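Local coordinates for putative uncharacterized protein (Chaetomium thermophilum, PDB 4X2H) that is of uncharacterised function but consists largely of an NTF2 domain that pairs with a second protein, consistent with a role in nuclear transport, at residues S27-N33 / L174-H178; M121-T126 / N150-V156; Q147-D151 / K179-Y183. All blocks are in the same frame, centred on the assembly; numbering follows the deposited sequence.

Contact 1. Residues S27-N33 / L174-H178; sequences SGYVNNN and LIASH
Y29 lays one face of its ring over I175, and the CD1 methyl of I175 stands 3.6 Å from the Y29 ring centroid, 14° off the normal: a CH-pi contact. The methyl gets there because CG1 of I175 is anti to its own carbonyl carbon (chi1 -54°), while CG2 covers the rim of the ring near Y29 CE2. At the phenol end, in the ring plane, Y29 OH and H178 ND1 share a hydrogen bond of 3.0 Å in which either may donate. The other imidazole nitrogen, NE2, is bonded to D151, which leaves H178 little freedom to turn. L174 crosses the side chain of N33 at about a right angle, with L174 CD1 3.5 Å from N33 ND2; OD1 of N33 caps Y36 N at the start of helix 34-39. Between these side chains the backbones are fastened twice: I175 N donates to G28 O at 2.8 Å, and V30 N reaches I175 O at 3.0 Å from above the carbonyl plane. The result is a single beta bridge from the loop before helix 34-39 to strand 173-182, just ahead of the classic bulge that A176 and S177 form opposite I154.

Contact 2. Residues M121-T126 / N150-V156; sequences MMMALT and NDVFILV
An antiparallel beta hairpin of strands 122-135 and 145-157 joins M123 to L155 and L125 to F153 as hydrogen-bonded pairs, with the short segments running at 169° to each other. Each pair exchanges two backbone bonds; the straightest, L125 N to F153 O, is 2.8 Å long with 177° at the hydrogen, and F153 N returns a bond of 2.7 Å to L125 O. The side chains of these pairs share one face. L125 and F153 run abreast in the same direction, and L125 CD2 approaches F153 CD1 at 3.8 Å. With CG of L125 anti to the backbone N (chi1 171°), the same methyl also meets CD1 of L155. M123 bends at its thioether and brings CE to 4.1 Å from L155 CB. Helix 3-20 packs against this face, setting F11 and V12 on L125, while the F153 ring stacks on H178 and meets F11 and Y15 edge-to-face. The other face carries A124 with I154 and T126 with V152, both non-hydrogen-bonded pairs. Near the start of strand 122-135, M122 folds its chain so that CE comes within 3.8 Å of V156 CG1, and M122 CG touches I154 CG2. At the far end water 1 links T126 OG1, 3.0 Å away, to N150 OD1, to which it donates. N150 OD1 and A124 O both accept hydrogen bonds from polar side chains of the partner chain, whose polar side chains also pack on T126 and V152. One face of the hairpin against a helix and the other against a second chain is the layout of an NTF2-like fold, whose curved sheet supplies the pairing surface of its dimers.

Contact 3. Residues Q147-D151 / K179-Y183; sequences QHFND and KYRAY
Y183, the C-terminal residue, folds back over H148, and these two bury the most surface here, followed by Q147 and D151. The Y183 side chain leaves with CG between the backbone N and the carbonyl carbon (chi1 45°), a turn that carries its ring over the backbone of H148, whose O sits above the centre of one face. The two side chains then travel together, ring planes at 57°. Y183 OH comes to 3.4 Å from H148 CD2 at the imidazole edge, and is hydrogen-bonded to a polar side chain of the partner protein. The backbones hold this pair reciprocally: H148 N gives to Y183 O at 2.9 Å, and Y183 N to H148 O at 3.0 Å. Further along, N150 and R181 exchange a second such pair of bonds.

Q147, its chain extended beyond CG, reaches across to A182 with OE1 3.5 Å from A182 CB. Water 2 donates to Q147 OE1 and accepts from Y180 OH, 2.7 Å away, while water 3 accepts from Q147 NE2 and gives a weak bond to Y183 OXT. An alanine at this position has no amide for waters 2 and 3, and is likely to leave Y180 OH and the terminal carboxylate without their water-bridged link and A182 CB less covered. On the same face as A182, D151 OD1 meets the edge of the Y180 ring, 3.2 Å from CD2; D151 OD2 is hydrogen-bonded to Y16 OH, and Y180 OH to Y87. The C terminus is therefore held chiefly by the H148-Y183 backbone pair, with the water link a weak addition, while R181, paired with an acidic side chain of the partner chain, and Y183 OH bring this edge of the contact into the interface.

In the fold
From the N terminus, the chain leaves helix 3-20, and contact 1 closes the longest loop, tying the segment before helix 34-39 to strand 173-182. Contact 2 lies wholly within that loop and closes the hairpin of strands 122-135 and 145-157. Contact 3 begins on strand 145-157, its first segment overlapping the second of contact 2 at N150 and D151, and crosses contact 1, because 147-151 falls inside the long loop while 179-183 lies beyond it. The three thus run through neighbouring strands of one sheet: contacts 2 and 3 share strand 145-157, contacts 1 and 3 share strand 173-182, and a probable hydrogen bond from K179 N to V152 O carries the pairing from contact 3 into contact 2.

Contact 1. Residues S27-N33 / L174-H178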
loop_
_atom_site.group_PDB
_atom_site.type_symbol
_atom_site.label_atom_id
_atom_site.label_comp_id
_atom_site.label_asym_id
_atom_site.label_seq_id
_atom_site.Cartn_x
_atom_site.Cartn_y
_atom_site.Cartn_z
ATOM N N SER B 27 -11.957 -13.397 8.825
ATOM C CA SER B 27 -13.086 -13.431 7.902
ATOM C C SER B 27 -12.925 -12.408 6.775
ATOM O O SER B 27 -13.654 -12.453 5.781
ATOM C CB SER B 27 -14.398 -13.181 8.647
ATOM O OG SER B 27 -14.518 -11.825 9.031
ATOM N N GLY B 28 -11.966 -11.499 6.927
ATOM C CA GLY B 28 -11.706 -10.485 5.918
ATOM C C GLY B 28 -10.729 -10.927 4.838
ATOM O O GLY B 28 -10.419 -10.157 3.930
ATOM N N TYR B 29 -10.246 -12.164 4.937
ATOM C CA TYR B 29 -9.276 -12.707 3.980
ATOM C C TYR B 29 -9.929 -13.671 2.995
ATOM O O TYR B 29 -11.005 -14.205 3.263
ATOM C CB TYR B 29 -8.146 -13.415 4.720
ATOM C CG TYR B 29 -7.275 -12.481 5.521
ATOM C CD1 TYR B 29 -7.710 -11.969 6.737
ATOM C CD2 TYR B 29 -6.020 -12.103 5.062
ATOM C CE1 TYR B 29 -6.924 -11.119 7.474
ATOM C CE2 TYR B 29 -5.221 -11.245 5.802
ATOM C CZ TYR B 29 -5.686 -10.755 7.001
ATOM O OH TYR B 29 -4.908 -9.906 7.743
ATOM N N VAL B 30 -9.269 -13.908 1.861
ATOM C CA VAL B 30 -9.836 -14.765 0.822
ATOM C C VAL B 30 -9.928 -16.229 1.247
ATOM O O VAL B 30 -10.756 -16.968 0.721
ATOM C CB VAL B 30 -9.019 -14.699 -0.493
ATOM C CG1 VAL B 30 -9.135 -13.314 -1.132
ATOM C CG2 VAL B 30 -7.560 -15.112 -0.256
ATOM N N ASN B 31 -9.093 -16.642 2.197
ATOM C CA ASN B 31 -8.983 -18.057 2.561
ATOM C C ASN B 31 -10.316 -18.713 2.908
ATOM O O ASN B 31 -10.584 -19.839 2.491
ATOM C CB ASN B 31 -8.032 -18.238 3.747
ATOM C CG ASN B 31 -6.636 -17.752 3.450
ATOM O OD1 ASN B 31 -6.451 -16.667 2.898
ATOM N ND2 ASN B 31 -5.638 -18.558 3.807
ATOM N N ASN B 32 -11.146 -18.007 3.667
ATOM C CA ASN B 32 -12.404 -18.569 4.151
ATOM C C ASN B 32 -13.600 -18.093 3.331
ATOM O O ASN B 32 -14.705 -17.941 3.853
ATOM C CB ASN B 32 -12.598 -18.219 5.627
ATOM C CG ASN B 32 -11.480 -18.757 6.501
ATOM O OD1 ASN B 32 -10.906 -19.810 6.217
ATOM N ND2 ASN B 32 -11.158 -18.031 7.566
ATOM N N ASN B 33 -13.366 -17.863 2.042
ATOM C CA ASN B 33 -14.425 -17.466 1.123
ATOM C C ASN B 33 -14.847 -18.648 0.255
ATOM O O ASN B 33 -14.003 -19.364 -0.287
ATOM C CB ASN B 33 -13.968 -16.295 0.249
ATOM C CG ASN B 33 -15.039 -15.847 -0.727
ATOM O OD1 ASN B 33 -15.014 -16.203 -1.904
ATOM N ND2 ASN B 33 -15.992 -15.070 -0.235
ATOM N N LEU B 174 -12.157 -8.550 -0.136
ATOM C CA LEU B 174 -11.388 -9.429 0.738
ATOM C C LEU B 174 -9.888 -9.256 0.544
ATOM O O LEU B 174 -9.441 -8.817 -0.505
ATOM C CB LEU B 174 -11.773 -10.884 0.482
ATOM C CG LEU B 174 -13.248 -11.207 0.710
ATOM C CD1 LEU B 174 -13.590 -12.564 0.119
ATOM C CD2 LEU B 174 -13.582 -11.160 2.189
ATOM N N ILE B 175 -9.116 -9.621 1.560
ATOM C CA ILE B 175 -7.668 -9.490 1.506
ATOM C C ILE B 175 -7.029 -10.687 0.817
ATOM O O ILE B 175 -7.130 -11.822 1.294
ATOM C CB ILE B 175 -7.053 -9.362 2.904
ATOM C CG1 ILE B 175 -7.701 -8.215 3.681
ATOM C CG2 ILE B 175 -5.547 -9.151 2.806
ATOM C CD1 ILE B 175 -7.475 -8.312 5.162
ATOM N N ALA B 176 -6.356 -10.414 -0.291
ATOM C CA ALA B 176 -5.605 -11.430 -1.029
ATOM C C ALA B 176 -4.134 -11.414 -0.637
ATOM O O ALA B 176 -3.470 -12.451 -0.642
ATOM C CB ALA B 176 -5.748 -11.209 -2.516
ATOM N N SER B 177 -3.630 -10.223 -0.329
ATOM C CA SER B 177 -2.263 -10.042 0.163
ATOM C C SER B 177 -2.260 -9.005 1.269
ATOM O O SER B 177 -3.074 -8.080 1.264
ATOM C CB SER B 177 -1.308 -9.600 -0.952
ATOM O OG SER B 177 -1.120 -10.612 -1.921
ATOM N N HIS B 178 -1.325 -9.157 2.200
ATOM C CA HIS B 178 -1.224 -8.278 3.347
ATOM C C HIS B 178 0.215 -8.253 3.823
ATOM O O HIS B 178 0.794 -9.305 4.078
ATOM C CB HIS B 178 -2.150 -8.754 4.468
ATOM C CG HIS B 178 -2.018 -7.981 5.744
ATOM N ND1 HIS B 178 -2.409 -8.495 6.960
ATOM C CD2 HIS B 178 -1.550 -6.736 5.994
ATOM C CE1 HIS B 178 -2.185 -7.600 7.907
ATOM N NE2 HIS B 178 -1.662 -6.525 7.348
#

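Contact 2. Residues M121-T126 / N150-V156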
loop_
_atom_site.group_PDB
_atom_site.type_symbol
_atom_site.label_atom_id
_atom_site.label_comp_id
_atom_site.label_asym_id
_atom_site.label_seq_id
_atom_site.Cartn_x
_atom_site.Cartn_y
_atom_site.Cartn_z
ATOM N N MET B 121 -13.136 -4.441 -8.851
ATOM C CA MET B 121 -11.874 -3.772 -8.558
ATOM C C MET B 121 -10.918 -4.633 -7.754
ATOM O O MET B 121 -11.285 -5.172 -6.707
ATOM C CB MET B 121 -12.124 -2.487 -7.769
ATOM C CG MET B 121 -13.029 -1.478 -8.441
ATOM S SD MET B 121 -13.236 -0.012 -7.407
ATOM C CE MET B 121 -14.138 -0.677 -6.012
ATOM N N MET B 122 -9.687 -4.745 -8.245
ATOM C CA MET B 122 -8.572 -5.218 -7.444
ATOM C C MET B 122 -7.817 -3.982 -6.976
ATOM O O MET B 122 -7.377 -3.177 -7.798
ATOM C CB MET B 122 -7.662 -6.141 -8.246
ATOM C CG MET B 122 -6.423 -6.594 -7.516
ATOM S SD MET B 122 -5.410 -7.623 -8.598
ATOM C CE MET B 122 -5.335 -9.123 -7.630
ATOM N N MET B 123 -7.680 -3.828 -5.665
ATOM C CA MET B 123 -7.137 -2.599 -5.097
ATOM C C MET B 123 -5.851 -2.814 -4.320
ATOM O O MET B 123 -5.688 -3.816 -3.626
ATOM C CB MET B 123 -8.171 -1.945 -4.181
ATOM C CG MET B 123 -9.339 -1.332 -4.934
ATOM S SD MET B 123 -10.734 -0.924 -3.872
ATOM C CE MET B 123 -11.315 -2.561 -3.424
ATOM N N ALA B 124 -4.950 -1.848 -4.457
ATOM C CA ALA B 124 -3.760 -1.740 -3.616
ATOM C C ALA B 124 -4.010 -0.671 -2.565
ATOM O O ALA B 124 -4.134 0.507 -2.892
ATOM C CB ALA B 124 -2.540 -1.399 -4.450
ATOM N N LEU B 125 -4.100 -1.095 -1.308
ATOM C CA LEU B 125 -4.407 -0.204 -0.195
ATOM C C LEU B 125 -3.200 -0.057 0.713
ATOM O O LEU B 125 -2.596 -1.054 1.093
ATOM C CB LEU B 125 -5.600 -0.749 0.599
ATOM C CG LEU B 125 -5.934 -0.074 1.932
ATOM C CD1 LEU B 125 -6.438 1.340 1.709
ATOM C CD2 LEU B 125 -6.955 -0.904 2.698
ATOM N N THR B 126 -2.845 1.178 1.050
ATOM C CA THR B 126 -1.805 1.427 2.044
ATOM C C THR B 126 -2.404 2.199 3.215
ATOM O O THR B 126 -3.215 3.107 3.024
ATOM C CB THR B 126 -0.605 2.199 1.448
ATOM O OG1 THR B 126 0.387 2.397 2.461
ATOM C CG2 THR B 126 -1.031 3.546 0.887
ATOM N N ASN B 150 2.758 0.607 9.208
ATOM C CA ASN B 150 2.410 0.741 7.812
ATOM C C ASN B 150 1.893 -0.608 7.335
ATOM O O ASN B 150 2.609 -1.609 7.390
ATOM C CB ASN B 150 3.622 1.205 6.998
ATOM C CG ASN B 150 3.358 1.221 5.510
ATOM O OD1 ASN B 150 4.148 0.698 4.728
ATOM N ND2 ASN B 150 2.245 1.820 5.109
ATOM N N ASP B 151 0.628 -0.626 6.924
ATOM C CA ASP B 151 -0.032 -1.809 6.384
ATOM C C ASP B 151 -0.249 -1.621 4.893
ATOM O O ASP B 151 -0.622 -0.537 4.462
ATOM C CB ASP B 151 -1.395 -2.036 7.058
ATOM C CG ASP B 151 -1.371 -3.112 8.132
ATOM O OD1 ASP B 151 -0.559 -4.056 8.045
ATOM O OD2 ASP B 151 -2.203 -3.018 9.066
ATOM N N VAL B 152 -0.014 -2.662 4.102
ATOM C CA VAL B 152 -0.460 -2.651 2.718
ATOM C C VAL B 152 -1.279 -3.905 2.445
ATOM O O VAL B 152 -0.979 -4.984 2.953
ATOM C CB VAL B 152 0.713 -2.540 1.706
ATOM C CG1 VAL B 152 1.402 -1.176 1.837
ATOM C CG2 VAL B 152 1.694 -3.693 1.858
ATOM N N PHE B 153 -2.341 -3.731 1.666
ATOM C CA PHE B 153 -3.258 -4.810 1.326
ATOM C C PHE B 153 -3.511 -4.834 -0.160
ATOM O O PHE B 153 -3.582 -3.782 -0.797
ATOM C CB PHE B 153 -4.616 -4.651 2.015
ATOM C CG PHE B 153 -4.556 -4.555 3.507
ATOM C CD1 PHE B 153 -4.451 -3.324 4.127
ATOM C CD2 PHE B 153 -4.663 -5.691 4.293
ATOM C CE1 PHE B 153 -4.434 -3.227 5.493
ATOM C CE2 PHE B 153 -4.639 -5.600 5.664
ATOM C CZ PHE B 153 -4.526 -4.368 6.269
ATOM N N ILE B 154 -3.671 -6.033 -0.706
ATOM C CA ILE B 154 -4.326 -6.174 -1.993
ATOM C C ILE B 154 -5.727 -6.720 -1.737
ATOM O O ILE B 154 -5.897 -7.796 -1.158
ATOM C CB ILE B 154 -3.547 -7.079 -2.955
ATOM C CG1 ILE B 154 -2.212 -6.419 -3.300
ATOM C CG2 ILE B 154 -4.350 -7.303 -4.233
ATOM C CD1 ILE B 154 -1.261 -7.307 -4.069
ATOM N N LEU B 155 -6.727 -5.954 -2.150
ATOM C CA LEU B 155 -8.116 -6.338 -1.961
ATOM C C LEU B 155 -8.739 -6.802 -3.265
ATOM O O LEU B 155 -8.479 -6.218 -4.314
ATOM C CB LEU B 155 -8.918 -5.175 -1.398
ATOM C CG LEU B 155 -8.456 -4.615 -0.056
ATOM C CD1 LEU B 155 -9.246 -3.366 0.252
ATOM C CD2 LEU B 155 -8.616 -5.645 1.060
ATOM N N VAL B 156 -9.564 -7.845 -3.188
ATOM C CA VAL B 156 -10.284 -8.363 -4.355
ATOM C C VAL B 156 -11.782 -8.463 -4.043
ATOM O O VAL B 156 -12.180 -8.491 -2.875
ATOM C CB VAL B 156 -9.742 -9.744 -4.799
ATOM C CG1 VAL B 156 -8.309 -9.624 -5.309
ATOM C CG2 VAL B 156 -9.820 -10.753 -3.665
HETATM O O HOH W 1 3.330 1.794 1.973
#

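Contact 3. Residues Q147-D151 / K179-Y183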
loop_
_atom_site.group_PDB
_atom_site.type_symbol
_atom_site.label_atom_id
_atom_site.label_comp_id
_atom_site.label_asym_id
_atom_site.label_seq_id
_atom_site.Cartn_x
_atom_site.Cartn_y
_atom_site.Cartn_z
ATOM N N GLN B 147 4.682 2.715 18.450
ATOM C CA GLN B 147 5.245 2.359 17.153
ATOM C C GLN B 147 4.528 3.092 16.043
ATOM O O GLN B 147 3.362 3.446 16.172
ATOM C CB GLN B 147 5.132 0.859 16.882
ATOM C CG GLN B 147 5.908 -0.038 17.815
ATOM C CD GLN B 147 5.758 -1.493 17.424
ATOM O OE1 GLN B 147 4.641 -1.990 17.263
ATOM N NE2 GLN B 147 6.876 -2.175 17.242
ATOM N N HIS B 148 5.236 3.303 14.942
ATOM C CA HIS B 148 4.607 3.671 13.686
ATOM C C HIS B 148 4.285 2.372 12.961
ATOM O O HIS B 148 5.102 1.460 12.976
ATOM C CB HIS B 148 5.537 4.556 12.849
ATOM C CG HIS B 148 4.945 4.985 11.544
ATOM N ND1 HIS B 148 3.903 5.885 11.460
ATOM C CD2 HIS B 148 5.246 4.637 10.271
ATOM C CE1 HIS B 148 3.585 6.067 10.190
ATOM N NE2 HIS B 148 4.388 5.324 9.448
ATOM N N PHE B 149 3.101 2.258 12.362
ATOM C CA PHE B 149 2.827 1.094 11.527
ATOM C C PHE B 149 2.451 1.507 10.129
ATOM O O PHE B 149 1.937 2.602 9.895
ATOM C CB PHE B 149 1.731 0.196 12.124
ATOM C CG PHE B 149 0.323 0.670 11.876
ATOM C CD1 PHE B 149 -0.312 1.491 12.785
ATOM C CD2 PHE B 149 -0.385 0.251 10.756
ATOM C CE1 PHE B 149 -1.609 1.922 12.578
ATOM C CE2 PHE B 149 -1.684 0.676 10.541
ATOM C CZ PHE B 149 -2.299 1.512 11.460
ATOM N N ASN B 150 2.758 0.607 9.208
ATOM C CA ASN B 150 2.410 0.741 7.812
ATOM C C ASN B 150 1.893 -0.608 7.335
ATOM O O ASN B 150 2.609 -1.609 7.390
ATOM C CB ASN B 150 3.622 1.205 6.998
ATOM C CG ASN B 150 3.358 1.221 5.510
ATOM O OD1 ASN B 150 4.148 0.698 4.728
ATOM N ND2 ASN B 150 2.245 1.820 5.109
ATOM N N ASP B 151 0.628 -0.626 6.924
ATOM C CA ASP B 151 -0.032 -1.809 6.384
ATOM C C ASP B 151 -0.249 -1.621 4.893
ATOM O O ASP B 151 -0.622 -0.537 4.462
ATOM C CB ASP B 151 -1.395 -2.036 7.058
ATOM C CG ASP B 151 -1.371 -3.112 8.132
ATOM O OD1 ASP B 151 -0.559 -4.056 8.045
ATOM O OD2 ASP B 151 -2.203 -3.018 9.066
ATOM N N LYS B 179 0.792 -7.057 3.906
ATOM C CA LYS B 179 2.086 -6.870 4.547
ATOM C C LYS B 179 1.958 -5.863 5.672
ATOM O O LYS B 179 1.470 -4.749 5.476
ATOM C CB LYS B 179 3.150 -6.390 3.565
ATOM C CG LYS B 179 3.321 -7.257 2.346
ATOM C CD LYS B 179 4.368 -6.657 1.426
ATOM C CE LYS B 179 4.630 -7.532 0.219
ATOM N NZ LYS B 179 5.042 -8.906 0.616
ATOM N N TYR B 180 2.424 -6.270 6.844
ATOM C CA TYR B 180 2.396 -5.434 8.033
ATOM C C TYR B 180 3.809 -5.086 8.450
ATOM O O TYR B 180 4.684 -5.951 8.471
ATOM C CB TYR B 180 1.668 -6.159 9.159
ATOM C CG TYR B 180 1.707 -5.473 10.502
ATOM C CD1 TYR B 180 2.763 -5.682 11.378
ATOM C CD2 TYR B 180 0.674 -4.645 10.907
ATOM C CE1 TYR B 180 2.791 -5.074 12.615
ATOM C CE2 TYR B 180 0.691 -4.033 12.144
ATOM C CZ TYR B 180 1.749 -4.248 12.991
ATOM O OH TYR B 180 1.759 -3.636 14.223
ATOM N N ARG B 181 4.019 -3.813 8.767
ATOM C CA ARG B 181 5.277 -3.344 9.329
ATOM C C ARG B 181 5.006 -2.381 10.467
ATOM O O ARG B 181 4.181 -1.478 10.347
ATOM C CB ARG B 181 6.138 -2.661 8.267
ATOM C CG ARG B 181 6.930 -3.622 7.401
ATOM C CD ARG B 181 8.117 -4.197 8.177
ATOM N NE ARG B 181 8.834 -5.215 7.418
ATOM C CZ ARG B 181 9.795 -5.979 7.924
ATOM N NH1 ARG B 181 10.155 -5.846 9.196
ATOM N NH2 ARG B 181 10.400 -6.878 7.160
ATOM N N ALA B 182 5.707 -2.590 11.574
ATOM C CA ALA B 182 5.645 -1.685 12.702
ATOM C C ALA B 182 7.042 -1.560 13.286
ATOM O O ALA B 182 7.791 -2.536 13.325
ATOM C CB ALA B 182 4.654 -2.180 13.741
ATOM N N TYR B 183 7.400 -0.355 13.712
ATOM C CA TYR B 183 8.737 -0.106 14.241
ATOM C C TYR B 183 8.752 1.171 15.064
ATOM O O TYR B 183 7.797 1.948 15.020
ATOM C CB TYR B 183 9.752 -0.016 13.101
ATOM C CG TYR B 183 9.278 0.829 11.941
ATOM C CD1 TYR B 183 9.418 2.208 11.956
ATOM C CD2 TYR B 183 8.673 0.245 10.833
ATOM C CE1 TYR B 183 8.978 2.981 10.899
ATOM C CE2 TYR B 183 8.235 1.008 9.775
ATOM C CZ TYR B 183 8.387 2.375 9.810
ATOM O OH TYR B 183 7.946 3.136 8.752
ATOM O OXT TYR B 183 9.715 1.447 15.790
HETATM O O HOH W 2 3.422 -4.263 16.298
HETATM O O HOH W 3 9.430 -0.915 17.736
HETATM O O HOH W 4 3.860 -3.075 5.351
#